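Local coordinates for branched-chain amino acid transport system substrate-binding protein (Rhodopseudomonas palustris, PDB 4JB0), which binds lignin-derived aromatic compounds such as ferulic acid and probably delivers them to an ABC-type importer for uptake, at residues Ile94-Leu99 and Val110-Pro115. Sequence-based numbering, arbitrary orientation.
Sequences IALAPL and VAMPQP. With FER (3-(4-hydroxy-3-methoxyphenyl)-2-propenoic acid), chain B.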
loop_
_atom_site.group_PDB
_atom_site.type_symbol
_atom_site.label_atom_id
_atom_site.label_comp_id
_atom_site.label_asym_id
_atom_site.label_seq_id
_atom_site.Cartn_x
_atom_site.Cartn_y
_atom_site.Cartn_z
ATOM N N ILE A 94 -11.962 -0.744 4.670
ATOM C CA ILE A 94 -10.546 -1.096 4.688
ATOM C C ILE A 94 -9.893 -0.692 3.348
ATOM O O ILE A 94 -10.231 -1.191 2.270
ATOM C CB ILE A 94 -10.373 -2.601 4.946
ATOM C CG1 ILE A 94 -10.910 -2.918 6.340
ATOM C CG2 ILE A 94 -8.871 -2.909 4.936
ATOM C CD1 ILE A 94 -10.945 -4.393 6.704
ATOM N N ALA A 95 -9.005 0.286 3.414
ATOM C CA ALA A 95 -8.423 0.872 2.223
ATOM C C ALA A 95 -7.337 -0.072 1.713
ATOM O O ALA A 95 -6.574 -0.585 2.515
ATOM C CB ALA A 95 -7.767 2.200 2.618
ATOM N N LEU A 96 -7.231 -0.268 0.405
ATOM C CA LEU A 96 -6.208 -1.182 -0.153
ATOM C C LEU A 96 -5.106 -0.420 -0.892
ATOM O O LEU A 96 -4.356 -0.994 -1.676
ATOM C CB LEU A 96 -6.876 -2.245 -1.052
ATOM C CG LEU A 96 -7.916 -3.110 -0.319
ATOM C CD1 LEU A 96 -8.672 -4.115 -1.230
ATOM C CD2 LEU A 96 -7.338 -3.838 0.946
ATOM N N ALA A 97 -5.019 0.883 -0.619
ATOM C CA ALA A 97 -4.055 1.779 -1.187
ATOM C C ALA A 97 -3.913 2.868 -0.111
ATOM O O ALA A 97 -4.809 3.027 0.711
ATOM C CB ALA A 97 -4.606 2.383 -2.495
ATOM N N PRO A 98 -2.787 3.598 -0.082
ATOM C CA PRO A 98 -2.567 4.669 0.902
ATOM C C PRO A 98 -3.572 5.815 0.703
ATOM O O PRO A 98 -4.126 5.999 -0.401
ATOM C CB PRO A 98 -1.152 5.184 0.594
ATOM C CG PRO A 98 -0.609 4.262 -0.450
ATOM C CD PRO A 98 -1.773 3.607 -1.133
ATOM N N LEU A 99 -3.879 6.528 1.778
ATOM C CA LEU A 99 -4.705 7.702 1.608
ATOM C C LEU A 99 -4.575 8.672 2.733
ATOM O O LEU A 99 -4.424 8.259 3.887
ATOM C CB LEU A 99 -6.154 7.339 1.423
ATOM C CG LEU A 99 -6.926 7.095 2.702
ATOM C CD1 LEU A 99 -8.408 7.353 2.377
ATOM C CD2 LEU A 99 -6.568 5.721 3.145
ATOM N N VAL A 110 -9.938 2.505 7.898
ATOM C CA VAL A 110 -8.546 2.150 8.209
ATOM C C VAL A 110 -7.833 1.790 6.883
ATOM O O VAL A 110 -8.496 1.566 5.828
ATOM C CB VAL A 110 -8.454 0.935 9.174
ATOM C CG1 VAL A 110 -9.096 1.263 10.573
ATOM C CG2 VAL A 110 -9.094 -0.319 8.574
ATOM N N ALA A 111 -6.516 1.656 6.935
ATOM C CA ALA A 111 -5.742 1.439 5.688
ATOM C C ALA A 111 -4.686 0.360 5.907
ATOM O O ALA A 111 -3.980 0.379 6.954
ATOM C CB ALA A 111 -5.093 2.719 5.301
ATOM N N MET A 112 -4.623 -0.584 4.962
ATOM C CA MET A 112 -3.674 -1.697 5.005
ATOM C C MET A 112 -2.236 -1.300 4.557
ATOM O O MET A 112 -1.285 -1.752 5.198
ATOM C CB MET A 112 -4.204 -2.927 4.200
ATOM C CG MET A 112 -5.595 -3.484 4.720
ATOM S SD MET A 112 -5.574 -3.697 6.523
ATOM C CE MET A 112 -4.366 -4.910 6.572
ATOM N N PRO A 113 -2.067 -0.470 3.482
ATOM C CA PRO A 113 -0.682 -0.182 3.107
ATOM C C PRO A 113 0.043 0.629 4.178
ATOM O O PRO A 113 -0.592 1.347 4.961
ATOM C CB PRO A 113 -0.820 0.660 1.828
ATOM C CG PRO A 113 -2.158 0.244 1.239
ATOM C CD PRO A 113 -3.024 0.050 2.472
ATOM N N GLN A 114 1.363 0.529 4.198
ATOM C CA GLN A 114 2.146 1.330 5.166
ATOM C C GLN A 114 1.914 2.831 4.975
ATOM O O GLN A 114 1.838 3.301 3.821
ATOM C CB GLN A 114 3.606 1.054 4.946
ATOM C CG GLN A 114 4.012 -0.361 5.378
ATOM C CD GLN A 114 3.691 -1.454 4.358
ATOM O OE1 GLN A 114 3.229 -1.193 3.217
ATOM N NE2 GLN A 114 3.867 -2.708 4.794
ATOM N N PRO A 115 1.834 3.595 6.088
ATOM C CA PRO A 115 1.698 5.042 5.921
ATOM C C PRO A 115 2.985 5.626 5.384
ATOM O O PRO A 115 4.122 5.098 5.650
ATOM C CB PRO A 115 1.407 5.571 7.353
ATOM C CG PRO A 115 2.010 4.535 8.302
ATOM C CD PRO A 115 1.933 3.187 7.512
HETATM C C4 FER B . 0.840 0.354 -1.866
HETATM C C5 FER B . 1.529 1.558 -1.897
HETATM C C6 FER B . 1.209 2.469 -2.895
HETATM C C3 FER B . -0.140 0.059 -2.796
HETATM C C2 FER B . -0.463 0.983 -3.796
HETATM C C1 FER B . 0.221 2.197 -3.834
HETATM C C10 FER B . -1.827 -1.428 -3.752
HETATM C C7 FER B . -0.199 3.112 -4.927
HETATM C C8 FER B . -0.414 4.419 -4.764
HETATM C C9 FER B . -0.928 5.231 -5.899
HETATM O O1 FER B . -0.545 5.036 -7.087
HETATM O O2 FER B . -1.843 6.053 -5.620
HETATM O O4 FER B . 1.124 -0.536 -0.904
HETATM O O3 FER B . -0.823 -1.136 -2.749
#
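With chi1 of Ile94 at -64°, CG1 lies beside the backbone N and the methyl CG2 falls opposite that N; Met112 bends its chain at chi2 and chi3, and the two meet obliquely: Ile94 CG2 lies 3.3 Å from Met112 CG, tighter than a usual carbon contact, with the sulfur also close to that methyl. On the sheet face that Ile94 shares with Val110, the Ile94 CG1 branch runs alongside the valine, while the other face pairs the methyls of Ala95 and Ala111, CB to CB 3.8 Å, with Leu99 CD2 reaching the latter. Both backbone polar groups of Ala95 bond across to the segment 110-115. Its N donates to Val110 O (2.8 Å) and its O accepts from Met112 N (3.1 Å). Beyond Ala95 and Ala111 the strands give way to loops, and Pro113 points toward the segment 94-99, its CG 3.4 Å from Ala97 C. Both loops then reach the ferulic acid: Pro98 CG packs 3.5 Å from ring carbon C6, and Pro113 CB lies 3.6 Å from the hydroxyl O4. Helix 279-299 covers Ile94 and Met112, and its His283 hydrogen-bonds the ligand through NE2. Parallel neighbouring strands of a beta-alpha-beta unit, ending in loops that line the ligand site, typify the periplasmic binding protein fold.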